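Local coordinates for protein putative xanthine dehydrogenase YAGS fad-binding subunit (Escherichia coli, PDB 5G5G) that probably oxidises aldehydes in the periplasm, as the subunit that carries the molybdenum centre and its pterin cytosine dinucleotide in a three-chain oxidase, at residues L444-A449 and E569-F574; G511-T516 and P680-M685. All coordinates share one frame; numbering follows the deposited sequence.

Contacts 1 and 2 lie with centres about 10 Å apart on one side of the chain's centre, and helix 511-534 ties them together: its first turns form half of contact 2, and the same helix covers one face of the strand pair in contact 1. Leu-444 joins them directly, its CD1 packing against Ser-682 O and Asn-513 ND2. Contact 1 is only partly buried, a strand pairing carried by backbone hydrogen bonds, with the exposed Lys-446 reaching Glu-573 and an aromatic contact at one end. Contact 2 is wholly buried and joins a side-chain amide and hydroxyls with the packing of Met-685 on Thr-516, because a helix and a loop offer each other no regular backbone pairing.

Contact 1: residues L444-A449 and E569-F574; sequences LEKSGA and EESIEF
Ser-447 to Ala-449 and Glu-569 to Phe-574 run as antiparallel neighbours, the strand axes 4.5 Å apart at their closest and their directions differing by 164°. Paired N-H...O bonds join Ser-447 with Ile-572 and Ala-449 with Glu-570; in the first pair Ile-572 N gives to Ser-447 O at 2.9 Å. Between them Gly-448 faces Ser-571 in a non-hydrogen-bonded pair. Glycine suits this place because Ser-571 OG stands just 3.2 Å from Gly-448 CA and fills the space beside it. In the loop ahead of the strand, Leu-444 crosses Phe-574 at about a right angle: its CB sits over one ring face in a CH-pi contact, 3.9 Å from the centroid and 22° off the normal, while CD1 follows the ring toward CE1. The ring edge meets a polar atom instead, with Glu-445 O 3.3 Å from Phe-574 CE2 and near the ring plane. On the more open side, every torsion of Lys-446 is near 180°, which lays the chain alongside Glu-573; a long salt bridge of 3.7 Å links Lys-446 NZ to Glu-573 OE2. Helix 511-534 covers the face bearing Ala-449, Glu-570 and Ile-572, touching them with Val-519, Lys-525 and Ser-517. Within the mixed sheet, strand 566-574 lies between strands 447-453 and 2-3, and Glu-573 bonds through its backbone to Met-1 and Phe-3.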
loop_
_atom_site.group_PDB
_atom_site.type_symbol
_atom_site.label_atom_id
_atom_site.label_comp_id
_atom_site.label_asym_id
_atom_site.label_seq_id
_atom_site.Cartn_x
_atom_site.Cartn_y
_atom_site.Cartn_z
ATOM N N LEU C 444 -3.385 -8.544 26.979
ATOM C CA LEU C 444 -2.199 -8.504 27.791
ATOM C C LEU C 444 -1.395 -9.765 27.551
ATOM O O LEU C 444 -1.966 -10.831 27.506
ATOM C CB LEU C 444 -2.560 -8.477 29.264
ATOM C CG LEU C 444 -3.224 -7.232 29.863
ATOM C CD1 LEU C 444 -2.521 -5.957 29.446
ATOM C CD2 LEU C 444 -4.704 -7.167 29.535
ATOM N N GLU C 445 -0.080 -9.636 27.492
ATOM C CA GLU C 445 0.831 -10.742 27.260
ATOM C C GLU C 445 2.134 -10.431 28.010
ATOM O O GLU C 445 2.471 -9.257 28.227
ATOM C CB GLU C 445 1.109 -10.887 25.769
ATOM C CG GLU C 445 -0.061 -11.328 24.875
ATOM C CD GLU C 445 -0.598 -12.741 25.161
ATOM O OE1 GLU C 445 0.206 -13.632 25.573
ATOM O OE2 GLU C 445 -1.843 -12.947 24.984
ATOM N N LYS C 446 2.814 -11.468 28.490
ATOM C CA LYS C 446 4.074 -11.290 29.184
ATOM C C LYS C 446 5.133 -10.604 28.327
ATOM O O LYS C 446 5.247 -10.907 27.118
ATOM C CB LYS C 446 4.610 -12.676 29.607
ATOM C CG LYS C 446 5.925 -12.666 30.365
ATOM C CD LYS C 446 6.421 -14.080 30.678
ATOM C CE LYS C 446 7.648 -14.049 31.604
ATOM N NZ LYS C 446 8.170 -15.419 31.904
ATOM N N SER C 447 5.930 -9.719 28.945
ATOM C CA SER C 447 6.943 -9.009 28.225
ATOM C C SER C 447 8.087 -8.622 29.106
ATOM O O SER C 447 7.877 -8.191 30.235
ATOM C CB SER C 447 6.346 -7.765 27.584
ATOM O OG SER C 447 7.243 -7.165 26.638
ATOM N N GLY C 448 9.308 -8.731 28.590
ATOM C CA GLY C 448 10.512 -8.448 29.363
ATOM C C GLY C 448 11.492 -7.507 28.704
ATOM O O GLY C 448 11.390 -7.211 27.516
ATOM N N ALA C 449 12.432 -7.036 29.514
ATOM C CA ALA C 449 13.423 -6.078 29.084
ATOM C C ALA C 449 14.625 -6.089 29.998
ATOM O O ALA C 449 14.558 -6.508 31.149
ATOM C CB ALA C 449 12.813 -4.677 29.034
ATOM N N GLU C 569 17.141 -7.033 34.667
ATOM C CA GLU C 569 16.409 -7.753 33.626
ATOM C C GLU C 569 15.183 -8.357 34.259
ATOM O O GLU C 569 15.288 -9.170 35.197
ATOM C CB GLU C 569 17.266 -8.843 33.020
ATOM C CG GLU C 569 16.540 -9.620 31.951
ATOM C CD GLU C 569 17.468 -10.480 31.142
ATOM O OE1 GLU C 569 18.694 -10.271 31.150
ATOM O OE2 GLU C 569 16.956 -11.378 30.500
ATOM N N GLU C 570 14.032 -7.917 33.805
ATOM C CA GLU C 570 12.769 -8.374 34.390
ATOM C C GLU C 570 11.688 -8.459 33.330
ATOM O O GLU C 570 11.781 -7.867 32.296
ATOM C CB GLU C 570 12.284 -7.407 35.500
ATOM C CG GLU C 570 13.224 -7.182 36.662
ATOM C CD GLU C 570 13.383 -8.361 37.604
ATOM O OE1 GLU C 570 12.406 -9.118 37.789
ATOM O OE2 GLU C 570 14.463 -8.465 38.211
ATOM N N SER C 571 10.630 -9.162 33.682
ATOM C CA SER C 571 9.429 -9.228 32.897
ATOM C C SER C 571 8.212 -8.838 33.733
ATOM O O SER C 571 8.221 -8.953 34.957
ATOM C CB SER C 571 9.223 -10.637 32.369
ATOM O OG SER C 571 10.232 -10.930 31.411
ATOM N N ILE C 572 7.197 -8.383 33.020
ATOM C CA ILE C 572 5.863 -8.272 33.554
ATOM C C ILE C 572 5.002 -9.433 33.097
ATOM O O ILE C 572 5.014 -9.803 31.901
ATOM C CB ILE C 572 5.261 -6.919 33.214
ATOM C CG1 ILE C 572 3.949 -6.762 33.987
ATOM C CG2 ILE C 572 5.052 -6.687 31.734
ATOM C CD1 ILE C 572 3.725 -5.420 34.546
ATOM N N GLU C 573 4.217 -9.965 34.031
ATOM C CA GLU C 573 3.234 -11.004 33.759
ATOM C C GLU C 573 1.910 -10.512 34.261
ATOM O O GLU C 573 1.878 -9.725 35.191
ATOM C CB GLU C 573 3.561 -12.265 34.553
ATOM C CG GLU C 573 4.874 -12.910 34.185
ATOM C CD GLU C 573 5.064 -14.215 34.930
ATOM O OE1 GLU C 573 4.861 -14.221 36.156
ATOM O OE2 GLU C 573 5.400 -15.208 34.284
ATOM N N PHE C 574 0.841 -11.007 33.660
ATOM C CA PHE C 574 -0.517 -10.524 33.954
ATOM C C PHE C 574 -1.404 -11.601 34.527
ATOM O O PHE C 574 -1.410 -12.709 34.053
ATOM C CB PHE C 574 -1.134 -9.921 32.710
ATOM C CG PHE C 574 -0.428 -8.694 32.235
ATOM C CD1 PHE C 574 -0.749 -7.448 32.747
ATOM C CD2 PHE C 574 0.629 -8.787 31.335
ATOM C CE1 PHE C 574 -0.049 -6.297 32.335
ATOM C CE2 PHE C 574 1.328 -7.646 30.904
ATOM C CZ PHE C 574 0.977 -6.400 31.409
#

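Contact 2: residues G511-T516 and P680-M685; sequences GANTST and PISSPM. With MCN (pterin cytosine dinucleotide), chain Y.
Asn-513, on the first turn of helix 511-534, meets Ser-682 and Ser-683 of loop 680-685 through its amide, which supplies the polar half of the contact. Ser-683 OG donates to Asn-513 OD1 over a short 2.5 Å, in the amide plane and on a lone pair, at a C=O...O angle of 131°. With CG anti to the backbone N (chi1 -174°), the amide extends from the helix to the loop. At its other end Asn-513 ND2 lies 2.9 Å from Ser-682 OG, whose hydrogen bonds run to Ala-687 O and Asn-442 ND2. Ser-683 OG in turn receives Lys-686 N and, weakly, Met-685 N, which fix the hydroxyl that grips the asparagine.

Packing is supplied by Met-685, whose chain bends at both chi2 and chi3 and crosses the Thr-516 side chain at about a right angle. Met-685 CG lies 3.2 Å from Thr-516 OG1, and Met-685 CE rests 3.8 Å from Thr-516 CB; Thr-479 of helix 472-484 touches both residues.

Inside the helix, Ser-515 OG bonds to Gly-511 O at 2.7 Å and Thr-516 OG1 likewise to Ala-512 O. Gly-511 O also accepts Ser-515 N, and Ala-512 O accepts Thr-516 N, each on the face of the carbonyl plane opposite the hydroxyl, so these buried hydroxyls find partners within their own turn.

The bound pterin cytosine dinucleotide takes the amides at the helix start: Gly-511 N reaches MCN O1B at 2.8 Å, and Ala-512 N reaches MCN O1A at 2.7 Å. Glycine fits here: Gly-511 CA is 3.4 Å from MCN O2B, and a side chain there would run into that oxygen. The chemistry implies a helix N-terminus whose dipole would favour the pyrophosphate, while Asn-513 anchors the same turn to the buried Ser-682 and Ser-683.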
loop_
_atom_site.group_PDB
_atom_site.type_symbol
_atom_site.label_atom_id
_atom_site.label_comp_id
_atom_site.label_asym_id
_atom_site.label_seq_id
_atom_site.Cartn_x
_atom_site.Cartn_y
_atom_site.Cartn_z
ATOM N N GLY C 511 1.342 -4.235 21.898
ATOM C CA GLY C 511 2.793 -3.985 21.927
ATOM C C GLY C 511 3.239 -2.827 22.794
ATOM O O GLY C 511 4.201 -2.975 23.576
ATOM N N ALA C 512 2.604 -1.652 22.629
ATOM C CA ALA C 512 3.023 -0.486 23.413
ATOM C C ALA C 512 2.888 -0.703 24.908
ATOM O O ALA C 512 3.812 -0.469 25.696
ATOM C CB ALA C 512 2.222 0.719 23.033
ATOM N N ASN C 513 1.700 -1.130 25.300
ATOM C CA ASN C 513 1.422 -1.329 26.698
ATOM C C ASN C 513 2.273 -2.434 27.342
ATOM O O ASN C 513 2.831 -2.242 28.397
ATOM C CB ASN C 513 -0.080 -1.626 26.869
ATOM C CG ASN C 513 -0.496 -1.717 28.325
ATOM O OD1 ASN C 513 0.029 -0.988 29.170
ATOM N ND2 ASN C 513 -1.347 -2.685 28.640
ATOM N N THR C 514 2.403 -3.580 26.687
ATOM C CA THR C 514 3.142 -4.696 27.258
ATOM C C THR C 514 4.676 -4.398 27.250
ATOM O O THR C 514 5.325 -4.668 28.255
ATOM C CB THR C 514 2.863 -6.010 26.542
ATOM O OG1 THR C 514 3.224 -5.924 25.168
ATOM C CG2 THR C 514 1.398 -6.425 26.676
ATOM N N SER C 515 5.222 -3.877 26.161
ATOM C CA SER C 515 6.650 -3.658 26.050
ATOM C C SER C 515 7.101 -2.580 27.088
ATOM O O SER C 515 8.129 -2.744 27.770
ATOM C CB SER C 515 7.085 -3.295 24.632
ATOM O OG SER C 515 6.651 -2.036 24.184
ATOM N N THR C 516 6.323 -1.515 27.188
ATOM C CA THR C 516 6.642 -0.435 28.150
ATOM C C THR C 516 6.466 -0.897 29.578
ATOM O O THR C 516 7.235 -0.498 30.443
ATOM C CB THR C 516 5.933 0.893 27.907
ATOM O OG1 THR C 516 4.520 0.725 28.042
ATOM C CG2 THR C 516 6.292 1.443 26.544
ATOM N N PRO C 680 -6.084 2.131 35.059
ATOM C CA PRO C 680 -5.220 1.365 35.978
ATOM C C PRO C 680 -5.498 -0.138 36.037
ATOM O O PRO C 680 -4.679 -0.858 36.611
ATOM C CB PRO C 680 -5.470 1.988 37.330
ATOM C CG PRO C 680 -6.678 2.801 37.215
ATOM C CD PRO C 680 -7.018 3.031 35.790
ATOM N N ILE C 681 -6.593 -0.612 35.431
ATOM C CA ILE C 681 -6.861 -2.054 35.379
ATOM C C ILE C 681 -5.943 -2.733 34.347
ATOM O O ILE C 681 -5.685 -3.935 34.422
ATOM C CB ILE C 681 -8.357 -2.309 35.150
ATOM C CG1 ILE C 681 -9.096 -1.880 36.451
ATOM C CG2 ILE C 681 -8.635 -3.757 34.832
ATOM C CD1 ILE C 681 -10.567 -1.707 36.248
ATOM N N SER C 682 -5.497 -1.969 33.377
ATOM C CA SER C 682 -4.681 -2.484 32.272
ATOM C C SER C 682 -3.252 -2.926 32.655
ATOM O O SER C 682 -2.822 -4.026 32.273
ATOM C CB SER C 682 -4.607 -1.448 31.128
ATOM O OG SER C 682 -3.775 -1.906 30.016
ATOM N N SER C 683 -2.512 -2.056 33.322
ATOM C CA SER C 683 -1.087 -2.267 33.570
ATOM C C SER C 683 -0.542 -1.150 34.404
ATOM O O SER C 683 -1.245 -0.184 34.637
ATOM C CB SER C 683 -0.309 -2.304 32.256
ATOM O OG SER C 683 -0.199 -0.965 31.707
ATOM N N PRO C 684 0.759 -1.227 34.790
ATOM C CA PRO C 684 1.355 -0.087 35.532
ATOM C C PRO C 684 1.473 1.207 34.678
ATOM O O PRO C 684 1.584 2.282 35.216
ATOM C CB PRO C 684 2.755 -0.578 35.928
ATOM C CG PRO C 684 2.639 -2.083 35.857
ATOM C CD PRO C 684 1.661 -2.392 34.743
ATOM N N MET C 685 1.481 1.051 33.368
ATOM C CA MET C 685 1.500 2.185 32.456
ATOM C C MET C 685 0.142 2.874 32.316
ATOM O O MET C 685 0.055 4.028 31.926
ATOM C CB MET C 685 2.003 1.742 31.053
ATOM C CG MET C 685 3.410 1.202 31.050
ATOM S SD MET C 685 4.700 2.308 31.634
ATOM C CE MET C 685 4.643 3.555 30.367
HETATM N N1 MCN Y . 0.674 4.402 21.427
HETATM C C2 MCN Y . 0.859 5.520 22.358
HETATM N N3 MCN Y . -0.036 5.153 23.540
HETATM C C4 MCN Y . -0.916 4.187 23.746
HETATM C C5 MCN Y . -0.829 3.109 22.700
HETATM C C6 MCN Y . -0.130 3.303 21.621
HETATM O O2 MCN Y . 1.512 6.425 22.285
HETATM N N4 MCN Y . -1.723 4.022 24.733
HETATM C "C1'" MCN Y . 1.305 4.674 20.145
HETATM C C2D MCN Y . 2.866 4.474 20.209
HETATM O "O2'" MCN Y . 3.493 5.283 19.217
HETATM C "C3'" MCN Y . 2.913 3.071 19.875
HETATM C C4D MCN Y . 1.859 2.709 18.733
HETATM O O4D MCN Y . 0.841 3.734 19.168
HETATM O "O3'" MCN Y . 4.188 2.504 19.402
HETATM C "C5'" MCN Y . 1.179 1.475 18.623
HETATM O "O5'" MCN Y . 1.048 0.789 19.846
HETATM P PA MCN Y . 0.002 -0.351 19.945
HETATM O O1A MCN Y . 0.308 -1.115 21.231
HETATM O O2A MCN Y . -1.364 0.175 19.670
HETATM O O3A MCN Y . 0.383 -1.358 18.648
HETATM P PB MCN Y . 1.521 -2.454 18.695
HETATM O O1B MCN Y . 0.986 -3.721 19.206
HETATM O O2B MCN Y . 2.752 -1.875 19.310
HETATM O O3B MCN Y . 1.828 -2.509 17.153
HETATM C C10 MCN Y . 0.999 -3.385 16.278
HETATM C "C9'" MCN Y . -0.034 -2.652 15.498
HETATM C "C8'" MCN Y . -0.919 -3.778 14.730
HETATM S "S8'" MCN Y . -1.426 -5.160 15.529
HETATM C "C7'" MCN Y . -1.014 -3.625 13.502
HETATM S "S7'" MCN Y . -1.775 -4.860 12.456
HETATM C "C6'" MCN Y . -0.725 -2.273 12.781
HETATM C C7 MCN Y . -0.465 -1.216 13.958
HETATM O "O9'" MCN Y . 0.505 -1.632 14.831
HETATM N "N5'" MCN Y . 0.639 -2.542 12.084
HETATM C C4A MCN Y . 1.436 -1.366 11.609
HETATM N "N8'" MCN Y . 0.063 0.008 13.320
HETATM C C4B MCN Y . 1.055 -0.072 12.409
HETATM N "N1'" MCN Y . 1.635 1.112 11.953
HETATM C "C2'" MCN Y . 2.815 1.132 11.202
HETATM N "N2'" MCN Y . 3.331 2.182 10.777
HETATM N "N3'" MCN Y . 3.079 -0.034 10.536
HETATM C "C4'" MCN Y . 2.646 -1.328 10.773
HETATM O "O4'" MCN Y . 2.888 -2.442 10.271
#